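ABC-type phosphate transport system, periplasmic component (Lactobacillus brevis, PDB 4ECF) probably binds phosphate outside the cytoplasmic membrane as the solute-binding component of the PstSACB importer. Local coordinates at residues N188-T193 and N200-W205; E138-A143 and V250-N255; P192-V197 and P245-V250. All coordinates share one frame; numbering follows the deposited sequence.

Contact 1 of 3, residues N188-T193 and N200-W205; sequences NHVAPT and NDWRIW. With EDO (1,2-ethanediol), chain F; EDO (1,2-ethanediol), chain L.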
loop_
_atom_site.group_PDB
_atom_site.type_symbol
_atom_site.label_atom_id
_atom_site.label_comp_id
_atom_site.label_asym_id
_atom_site.label_seq_id
_atom_site.Cartn_x
_atom_site.Cartn_y
_atom_site.Cartn_z
ATOM N N ASN A 188 6.184 -16.178 -9.585
ATOM C CA ASN A 188 6.462 -16.656 -10.942
ATOM C C ASN A 188 7.888 -16.290 -11.391
ATOM O O ASN A 188 8.150 -15.978 -12.561
ATOM C CB ASN A 188 5.391 -16.055 -11.885
ATOM C CG ASN A 188 4.000 -16.316 -11.374
ATOM O OD1 ASN A 188 3.587 -17.491 -11.201
ATOM N ND2 ASN A 188 3.283 -15.260 -11.046
ATOM N N HIS A 189 8.789 -16.279 -10.426
ATOM C CA HIS A 189 10.179 -15.888 -10.606
ATOM C C HIS A 189 10.361 -14.496 -11.174
ATOM O O HIS A 189 11.446 -14.180 -11.696
ATOM C CB HIS A 189 10.920 -16.980 -11.423
ATOM C CG HIS A 189 11.161 -18.246 -10.636
ATOM N ND1 HIS A 189 12.013 -18.289 -9.583
ATOM C CD2 HIS A 189 10.624 -19.510 -10.757
ATOM C CE1 HIS A 189 12.025 -19.503 -9.060
ATOM N NE2 HIS A 189 11.168 -20.278 -9.780
ATOM N N VAL A 190 9.377 -13.600 -10.905
ATOM C CA VAL A 190 9.523 -12.166 -11.118
ATOM C C VAL A 190 9.697 -11.489 -9.753
ATOM O O VAL A 190 8.932 -11.765 -8.820
ATOM C CB VAL A 190 8.253 -11.589 -11.808
ATOM C CG1 VAL A 190 8.373 -10.073 -12.010
ATOM C CG2 VAL A 190 8.008 -12.353 -13.120
ATOM N N ALA A 191 10.746 -10.677 -9.635
ATOM C CA ALA A 191 11.079 -10.091 -8.344
ATOM C C ALA A 191 10.250 -8.842 -8.113
ATOM O O ALA A 191 9.898 -8.153 -9.080
ATOM C CB ALA A 191 12.566 -9.758 -8.282
ATOM N N PRO A 192 9.977 -8.502 -6.836
ATOM C CA PRO A 192 9.227 -7.290 -6.449
ATOM C C PRO A 192 10.197 -6.098 -6.457
ATOM O O PRO A 192 10.657 -5.673 -5.406
ATOM C CB PRO A 192 8.733 -7.605 -5.046
ATOM C CG PRO A 192 9.686 -8.646 -4.498
ATOM C CD PRO A 192 10.169 -9.430 -5.712
ATOM N N THR A 193 10.454 -5.589 -7.659
ATOM C CA THR A 193 11.351 -4.464 -7.898
ATOM C C THR A 193 10.577 -3.280 -8.523
ATOM O O THR A 193 9.513 -3.459 -9.151
ATOM C CB THR A 193 12.492 -4.871 -8.831
ATOM O OG1 THR A 193 12.002 -5.170 -10.146
ATOM C CG2 THR A 193 13.289 -6.050 -8.280
ATOM N N ASN A 200 4.558 -3.368 -15.379
ATOM C CA ASN A 200 3.511 -4.302 -14.965
ATOM C C ASN A 200 3.934 -5.783 -15.052
ATOM O O ASN A 200 3.088 -6.644 -14.939
ATOM C CB ASN A 200 2.171 -4.060 -15.724
ATOM C CG ASN A 200 0.961 -4.634 -14.997
ATOM O OD1 ASN A 200 0.765 -4.350 -13.813
ATOM N ND2 ASN A 200 0.136 -5.436 -15.698
ATOM N N ASP A 201 5.226 -6.071 -15.171
ATOM C CA ASP A 201 5.689 -7.454 -15.009
ATOM C C ASP A 201 5.461 -7.951 -13.577
ATOM O O ASP A 201 5.190 -9.136 -13.360
ATOM C CB ASP A 201 7.162 -7.586 -15.386
ATOM C CG ASP A 201 7.391 -7.621 -16.922
ATOM O OD1 ASP A 201 6.448 -7.879 -17.696
ATOM O OD2 ASP A 201 8.529 -7.395 -17.344
ATOM N N TRP A 202 5.563 -7.040 -12.619
ATOM C CA TRP A 202 5.050 -7.238 -11.267
ATOM C C TRP A 202 3.695 -6.527 -11.212
ATOM O O TRP A 202 3.630 -5.311 -11.430
ATOM C CB TRP A 202 6.008 -6.586 -10.242
ATOM C CG TRP A 202 5.525 -6.863 -8.841
ATOM C CD1 TRP A 202 4.650 -6.082 -8.071
ATOM C CD2 TRP A 202 5.785 -8.041 -8.040
ATOM N NE1 TRP A 202 4.392 -6.701 -6.868
ATOM C CE2 TRP A 202 5.087 -7.859 -6.783
ATOM C CE3 TRP A 202 6.589 -9.163 -8.195
ATOM C CZ2 TRP A 202 5.099 -8.832 -5.778
ATOM C CZ3 TRP A 202 6.618 -10.100 -7.169
ATOM C CH2 TRP A 202 5.906 -9.920 -5.980
ATOM N N ARG A 203 2.615 -7.279 -11.046
ATOM C CA ARG A 203 1.253 -6.754 -11.212
ATOM C C ARG A 203 0.656 -6.180 -9.940
ATOM O O ARG A 203 -0.410 -5.519 -9.983
ATOM C CB ARG A 203 0.330 -7.866 -11.711
ATOM C CG ARG A 203 0.642 -8.308 -13.145
ATOM C CD ARG A 203 -0.310 -9.402 -13.626
ATOM N NE ARG A 203 -1.717 -8.953 -13.718
ATOM C CZ ARG A 203 -2.721 -9.326 -12.913
ATOM N NH1 ARG A 203 -2.530 -10.172 -11.901
ATOM N NH2 ARG A 203 -3.940 -8.848 -13.130
ATOM N N ILE A 204 1.253 -6.480 -8.805
ATOM C CA ILE A 204 0.636 -6.089 -7.506
ATOM C C ILE A 204 1.160 -4.705 -7.071
ATOM O O ILE A 204 2.225 -4.590 -6.473
ATOM C CB ILE A 204 0.862 -7.137 -6.380
ATOM C CG1 ILE A 204 0.860 -8.583 -6.899
ATOM C CG2 ILE A 204 -0.189 -6.898 -5.302
ATOM C CD1 ILE A 204 1.128 -9.581 -5.782
ATOM N N TRP A 205 0.366 -3.662 -7.376
ATOM C CA TRP A 205 0.737 -2.279 -7.145
ATOM C C TRP A 205 -0.537 -1.492 -7.227
ATOM O O TRP A 205 -1.549 -1.949 -7.821
ATOM C CB TRP A 205 1.787 -1.755 -8.125
ATOM C CG TRP A 205 1.415 -1.843 -9.578
ATOM C CD1 TRP A 205 1.800 -2.804 -10.493
ATOM C CD2 TRP A 205 0.684 -0.849 -10.329
ATOM N NE1 TRP A 205 1.309 -2.513 -11.738
ATOM C CE2 TRP A 205 0.616 -1.343 -11.708
ATOM C CE3 TRP A 205 0.030 0.345 -9.998
ATOM C CZ2 TRP A 205 -0.026 -0.633 -12.706
ATOM C CZ3 TRP A 205 -0.607 1.053 -11.034
ATOM C CH2 TRP A 205 -0.635 0.556 -12.352
HETATM C C1 EDO F . 4.449 -11.589 -10.784
HETATM O O1 EDO F . 3.717 -12.481 -11.657
HETATM C C2 EDO F . 3.565 -10.850 -9.784
HETATM O O2 EDO F . 2.559 -10.060 -10.413
HETATM C C1 EDO L . -3.109 -12.925 -10.245
HETATM O O1 EDO L . -4.138 -11.977 -9.855
HETATM C C2 EDO L . -3.102 -13.153 -11.761
HETATM O O2 EDO L . -3.612 -14.447 -12.139
#
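The indole of Trp202 is sandwiched between Pro192 on one face and 1,2-ethanediol (chain F) on the other. Pro192 CB stands 3.7 Å from the centroid of the Trp202 six-membered ring and 9° off its normal, a CH-pi contact almost straight over the face, while Pro192 CA covers the same face nearer the rim. From the opposite side the diol presents its C2 carbon. At the edge, near the ring plane, the backbone oxygen Val190 O approaches Trp202 CZ3 to 3.3 Å. With CG anti to the backbone N (chi1 -176°), Trp202 reaches across to the 188-193 loop, and its NE1 meets the carbonyl of Ile83 on strand 73-87 as well as, weakly, Ile204 O. Val190 packs alongside, its CG1 lying 3.6 Å from Asp201 O. The diol bridges the two segments by nearly straight bonds: Asn188 ND2 donates to its O1 and Arg203 N to its O2, each at 2.9 Å. Pro192 is also the centre of an inverse gamma turn, which bends the chain just before helix 194-198. The side-chain packing is apolar and aromatic, with backbone carbonyl oxygens at its margins, and joins the loops before and after that helix. The polar link, made by an additive probably from the crystallisation liquor, need not exist in solution, so the packing of Pro192 and Val190 on Trp202 is the protein's own part of the contact.

Contact 2 of 3, residues E138-A143 and V250-N255; sequences EQFGLA and VERDAN. With EDO (1,2-ethanediol), chain L.
A cation-pi stack of arginine on phenylalanine joins the C-terminal end of helix 132-140 to strand 250-252, one half of the small antiparallel hairpin it forms with strand 258-260. This is surface packing between distant parts of the chain, and two side chains carry it. Phe140 and Arg252 approach from opposite directions, and the guanidinium lies flat on the ring, with centres 3.8 Å apart and planes only 16° from parallel. Arg252 NH1 sits over the middle of the Phe140 ring, while the CG of Gln139 covers the other face. In Arg252 a chi1 of -163° swings CG to the far side from the amide nitrogen, and a bend at chi3 (68°) turns the flat group onto the ring. Its charged end has a second task: NH1 donates to the carbonyl of Trp205, whose indole also makes a cation-pi contact with Arg252. That bond, together with the flat stack on Phe140, limits rotation of the guanidinium. Near the end of segment 138-143, O1 of a 1,2-ethanediol (chain L) bonds weakly to Phe140 O and Ala143 N. At the heart of the stack, Phe140 CZ lies 3.4 Å from Arg252 CZ, over the centre of the guanidinium.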
loop_
_atom_site.group_PDB
_atom_site.type_symbol
_atom_site.label_atom_id
_atom_site.label_comp_id
_atom_site.label_asym_id
_atom_site.label_seq_id
_atom_site.Cartn_x
_atom_site.Cartn_y
_atom_site.Cartn_z
ATOM N N GLU A 138 -5.539 -9.035 -3.097
ATOM C CA GLU A 138 -6.568 -10.018 -3.536
ATOM C C GLU A 138 -6.849 -9.909 -5.032
ATOM O O GLU A 138 -6.928 -10.922 -5.735
ATOM C CB GLU A 138 -7.842 -9.915 -2.650
ATOM C CG GLU A 138 -7.527 -10.314 -1.183
ATOM C CD GLU A 138 -8.712 -10.572 -0.244
ATOM O OE1 GLU A 138 -9.805 -10.044 -0.501
ATOM O OE2 GLU A 138 -8.525 -11.261 0.796
ATOM N N GLN A 139 -6.974 -8.665 -5.529
ATOM C CA GLN A 139 -7.297 -8.466 -6.912
ATOM C C GLN A 139 -6.130 -8.866 -7.850
ATOM O O GLN A 139 -6.342 -9.572 -8.827
ATOM C CB GLN A 139 -7.736 -7.030 -7.158
ATOM C CG GLN A 139 -8.018 -6.734 -8.623
ATOM C CD GLN A 139 -8.799 -5.436 -8.820
ATOM O OE1 GLN A 139 -8.915 -4.608 -7.897
ATOM N NE2 GLN A 139 -9.355 -5.262 -10.021
ATOM N N PHE A 140 -4.917 -8.369 -7.573
ATOM C CA PHE A 140 -3.819 -8.502 -8.516
ATOM C C PHE A 140 -2.793 -9.579 -8.194
ATOM O O PHE A 140 -1.995 -9.973 -9.071
ATOM C CB PHE A 140 -3.146 -7.123 -8.703
ATOM C CG PHE A 140 -4.078 -6.080 -9.249
ATOM C CD1 PHE A 140 -4.457 -6.126 -10.576
ATOM C CD2 PHE A 140 -4.585 -5.073 -8.446
ATOM C CE1 PHE A 140 -5.349 -5.208 -11.086
ATOM C CE2 PHE A 140 -5.489 -4.146 -8.945
ATOM C CZ PHE A 140 -5.868 -4.216 -10.266
ATOM N N GLY A 141 -2.816 -10.059 -6.956
ATOM C CA GLY A 141 -2.025 -11.198 -6.470
ATOM C C GLY A 141 -2.748 -12.546 -6.467
ATOM O O GLY A 141 -2.202 -13.560 -6.919
ATOM N N LEU A 142 -3.986 -12.509 -5.995
ATOM C CA LEU A 142 -4.812 -13.722 -5.804
ATOM C C LEU A 142 -5.920 -13.933 -6.863
ATOM O O LEU A 142 -6.814 -14.772 -6.655
ATOM C CB LEU A 142 -5.386 -13.760 -4.389
ATOM C CG LEU A 142 -4.428 -13.623 -3.196
ATOM C CD1 LEU A 142 -5.216 -13.761 -1.877
ATOM C CD2 LEU A 142 -3.347 -14.673 -3.209
ATOM N N ALA A 143 -5.901 -13.193 -7.968
ATOM C CA ALA A 143 -6.925 -13.360 -9.025
ATOM C C ALA A 143 -8.362 -13.332 -8.461
ATOM O O ALA A 143 -9.231 -14.119 -8.837
ATOM C CB ALA A 143 -6.676 -14.611 -9.867
ATOM N N VAL A 250 3.179 1.849 -17.978
ATOM C CA VAL A 250 1.815 1.409 -18.211
ATOM C C VAL A 250 0.864 2.324 -17.434
ATOM O O VAL A 250 1.284 3.035 -16.520
ATOM C CB VAL A 250 1.569 -0.054 -17.771
ATOM C CG1 VAL A 250 2.513 -1.004 -18.495
ATOM C CG2 VAL A 250 1.744 -0.198 -16.274
ATOM N N GLU A 251 -0.405 2.295 -17.825
ATOM C CA GLU A 251 -1.492 2.906 -17.055
ATOM C C GLU A 251 -2.561 1.845 -16.825
ATOM O O GLU A 251 -2.780 0.953 -17.676
ATOM C CB GLU A 251 -2.110 4.100 -17.806
ATOM C CG GLU A 251 -1.187 5.299 -17.873
ATOM C CD GLU A 251 -1.641 6.400 -18.825
ATOM O OE1 GLU A 251 -2.774 6.337 -19.367
ATOM O OE2 GLU A 251 -0.834 7.335 -19.024
ATOM N N ARG A 252 -3.232 1.938 -15.682
ATOM C CA ARG A 252 -4.278 0.985 -15.344
ATOM C C ARG A 252 -5.616 1.675 -15.005
ATOM O O ARG A 252 -5.659 2.543 -14.151
ATOM C CB ARG A 252 -3.823 0.052 -14.192
ATOM C CG ARG A 252 -4.673 -1.187 -14.067
ATOM C CD ARG A 252 -4.192 -2.088 -12.920
ATOM N NE ARG A 252 -4.411 -1.476 -11.600
ATOM C CZ ARG A 252 -3.656 -1.679 -10.517
ATOM N NH1 ARG A 252 -2.573 -2.440 -10.574
ATOM N NH2 ARG A 252 -3.950 -1.071 -9.376
ATOM N N ASP A 253 -6.683 1.235 -15.680
ATOM C CA ASP A 253 -8.042 1.800 -15.581
ATOM C C ASP A 253 -8.925 0.951 -14.672
ATOM O O ASP A 253 -8.496 -0.072 -14.160
ATOM C CB ASP A 253 -8.698 1.927 -16.987
ATOM C CG ASP A 253 -9.357 0.609 -17.495
ATOM O OD1 ASP A 253 -9.190 -0.474 -16.885
ATOM O OD2 ASP A 253 -10.037 0.649 -18.545
ATOM N N ALA A 254 -10.168 1.379 -14.504
ATOM C CA ALA A 254 -11.043 0.864 -13.450
ATOM C C ALA A 254 -11.406 -0.603 -13.637
ATOM O O ALA A 254 -11.556 -1.319 -12.662
ATOM C CB ALA A 254 -12.291 1.733 -13.353
ATOM N N ASN A 255 -11.509 -1.044 -14.890
ATOM C CA ASN A 255 -11.724 -2.463 -15.222
ATOM C C ASN A 255 -10.464 -3.330 -15.096
ATOM O O ASN A 255 -10.498 -4.526 -15.421
ATOM C CB ASN A 255 -12.269 -2.590 -16.656
ATOM C CG ASN A 255 -13.635 -1.948 -16.821
ATOM O OD1 ASN A 255 -14.486 -2.047 -15.939
ATOM N ND2 ASN A 255 -13.851 -1.289 -17.956
HETATM C C1 EDO L . -3.109 -12.925 -10.245
HETATM O O1 EDO L . -4.138 -11.977 -9.855
HETATM C C2 EDO L . -3.102 -13.153 -11.761
HETATM O O2 EDO L . -3.612 -14.447 -12.139
#

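Contact 3 of 3, residues P192-V197 and P245-V250; sequences PTEVNV and PDQMLV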
loop_
_atom_site.group_PDB
_atom_site.type_symbol
_atom_site.label_atom_id
_atom_site.label_comp_id
_atom_site.label_asym_id
_atom_site.label_seq_id
_atom_site.Cartn_x
_atom_site.Cartn_y
_atom_site.Cartn_z
ATOM N N PRO A 192 9.977 -8.502 -6.836
ATOM C CA PRO A 192 9.227 -7.290 -6.449
ATOM C C PRO A 192 10.197 -6.098 -6.457
ATOM O O PRO A 192 10.657 -5.673 -5.406
ATOM C CB PRO A 192 8.733 -7.605 -5.046
ATOM C CG PRO A 192 9.686 -8.646 -4.498
ATOM C CD PRO A 192 10.169 -9.430 -5.712
ATOM N N THR A 193 10.454 -5.589 -7.659
ATOM C CA THR A 193 11.351 -4.464 -7.898
ATOM C C THR A 193 10.577 -3.280 -8.523
ATOM O O THR A 193 9.513 -3.459 -9.151
ATOM C CB THR A 193 12.492 -4.871 -8.831
ATOM O OG1 THR A 193 12.002 -5.170 -10.146
ATOM C CG2 THR A 193 13.289 -6.050 -8.280
ATOM N N GLU A 194 11.177 -2.096 -8.415
ATOM C CA GLU A 194 10.627 -0.889 -9.026
ATOM C C GLU A 194 10.478 -1.057 -10.527
ATOM O O GLU A 194 9.431 -0.789 -11.078
ATOM C CB GLU A 194 11.575 0.302 -8.751
ATOM C CG GLU A 194 11.294 1.524 -9.641
ATOM C CD GLU A 194 12.346 2.623 -9.558
ATOM O OE1 GLU A 194 13.492 2.414 -10.045
ATOM O OE2 GLU A 194 11.996 3.711 -9.050
ATOM N N VAL A 195 11.517 -1.552 -11.202
ATOM C CA VAL A 195 11.461 -1.688 -12.654
ATOM C C VAL A 195 10.329 -2.599 -13.060
ATOM O O VAL A 195 9.593 -2.337 -14.016
ATOM C CB VAL A 195 12.825 -2.128 -13.273
ATOM C CG1 VAL A 195 13.277 -3.486 -12.759
ATOM C CG2 VAL A 195 12.774 -2.090 -14.792
ATOM N N ASN A 196 10.154 -3.695 -12.315
ATOM C CA ASN A 196 9.093 -4.617 -12.688
ATOM C C ASN A 196 7.684 -4.014 -12.479
ATOM O O ASN A 196 6.740 -4.408 -13.136
ATOM C CB ASN A 196 9.258 -5.931 -11.936
ATOM C CG ASN A 196 10.400 -6.805 -12.495
ATOM O OD1 ASN A 196 10.824 -6.643 -13.645
ATOM N ND2 ASN A 196 10.870 -7.741 -11.687
ATOM N N VAL A 197 7.519 -3.100 -11.518
ATOM C CA VAL A 197 6.218 -2.424 -11.356
ATOM C C VAL A 197 6.000 -1.491 -12.563
ATOM O O VAL A 197 4.903 -1.456 -13.138
ATOM C CB VAL A 197 6.184 -1.613 -10.037
ATOM C CG1 VAL A 197 4.947 -0.709 -10.012
ATOM C CG2 VAL A 197 6.181 -2.522 -8.809
ATOM N N PRO A 245 4.621 8.724 -10.469
ATOM C CA PRO A 245 3.798 8.245 -11.591
ATOM C C PRO A 245 4.409 8.391 -12.993
ATOM O O PRO A 245 4.156 7.547 -13.842
ATOM C CB PRO A 245 2.493 9.060 -11.413
ATOM C CG PRO A 245 2.435 9.287 -9.939
ATOM C CD PRO A 245 3.846 9.669 -9.630
ATOM N N ASP A 246 5.255 9.396 -13.214
ATOM C CA ASP A 246 5.958 9.555 -14.490
ATOM C C ASP A 246 6.962 8.437 -14.817
ATOM O O ASP A 246 7.429 8.376 -15.934
ATOM C CB ASP A 246 6.768 10.851 -14.472
ATOM C CG ASP A 246 7.918 10.777 -13.480
ATOM O OD1 ASP A 246 7.652 10.956 -12.277
ATOM O OD2 ASP A 246 9.078 10.518 -13.886
ATOM N N GLN A 247 7.323 7.604 -13.839
ATOM C CA GLN A 247 8.180 6.444 -14.105
ATOM C C GLN A 247 7.395 5.288 -14.737
ATOM O O GLN A 247 7.982 4.385 -15.339
ATOM C CB GLN A 247 8.764 5.956 -12.790
ATOM C CG GLN A 247 9.752 6.891 -12.137
ATOM C CD GLN A 247 10.317 6.259 -10.889
ATOM O OE1 GLN A 247 9.943 6.607 -9.792
ATOM N NE2 GLN A 247 11.187 5.264 -11.063
HETATM N N MSE A 248 6.067 5.285 -14.590
HETATM C CA MSE A 248 5.240 4.190 -15.099
HETATM C C MSE A 248 5.270 4.105 -16.610
HETATM O O MSE A 248 5.197 5.126 -17.305
HETATM C CB MSE A 248 3.780 4.318 -14.590
HETATM C CG MSE A 248 3.584 4.144 -13.055
HETATM SE SE MSE A 248 4.376 2.599 -12.254
HETATM C CE MSE A 248 3.107 1.452 -12.774
ATOM N N LEU A 249 5.407 2.884 -17.108
ATOM C CA LEU A 249 5.411 2.590 -18.536
ATOM C C LEU A 249 4.097 1.949 -18.939
ATOM O O LEU A 249 3.942 1.500 -20.090
ATOM C CB LEU A 249 6.607 1.697 -18.885
ATOM C CG LEU A 249 7.973 2.361 -18.686
ATOM C CD1 LEU A 249 9.064 1.337 -18.947
ATOM C CD2 LEU A 249 8.234 3.551 -19.600
ATOM N N VAL A 250 3.179 1.849 -17.978
ATOM C CA VAL A 250 1.815 1.409 -18.211
ATOM C C VAL A 250 0.864 2.324 -17.434
ATOM O O VAL A 250 1.284 3.035 -16.520
ATOM C CB VAL A 250 1.569 -0.054 -17.771
ATOM C CG1 VAL A 250 2.513 -1.004 -18.495
ATOM C CG2 VAL A 250 1.744 -0.198 -16.274
#
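Glu194, in the first turn of helix 194-198, reaches across to Gln247 in the 3-10 turn 245-247. From CB its chain turns away from the backbone nitrogen (chi1 165°) and stays extended, so the carboxylate is carried out to the neighbouring turn although the CB itself does not point there. CG passes 4.0 Å from Gln247 NE2, and CD comes closer, at 3.3 Å from the same nitrogen. At the tip OE2 accepts a short, nearly straight hydrogen bond from Gln247 NE2 (2.7 Å, 169°). The donor lies well above the carboxylate plane, yet the bond runs close to the plane of the amide; carboxylate and amide stand almost perpendicular, at 89°. The other end of that amide is held too, because Gln247 OE1 accepts from the backbone N of Ser244, and with both ends engaged the amide's rotation is well defined.

Beside this polar bridge lies an apolar contact. Met248, present as selenomethionine, bends at chi2 and chi3 and brings its methyl back toward the helix, where CE rests 4.0 Å from Val197 CG1 and 3.4 Å from Val197 O. The selenium is also near Val197 CG1. Trp205 and Val80 pack against both Val197 and Met248, so this apolar layer continues into strands 205-213 and 73-87.

The start of the helix is fixed separately: Thr193 is its N-cap, and OG1 accepts from Asn196 N at 3.2 Å. A side-chain N-cap of this kind is a familiar way to begin a helix, and here it sets the short helix from which Glu194 and Val197 meet the turn leading into strand 250-252.

How the contacts relate
Along the chain, segment 138-143 comes first, followed by the 188-205 region and then 245-255. Contacts 1 and 3 are both nested within the long loop closed by contact 2. Contacts 1 and 3 have centres about 10 Å apart and share Pro192 and Thr193; Asn196 of helix 194-198 bonds to Ala191 and Trp202. The centre of contact 2 lies about 12 Å from that of contact 1 and about 14 Å from that of contact 3, with which it shares Val250. Trp205, at the start of strand 205-213, lies between the three. In this PstS-family protein contact 2 ties strand 250-252 to helix 132-140, contact 3 ties the turn before that strand to helix 194-198, and contact 1 closes the loops flanking helix 194-198.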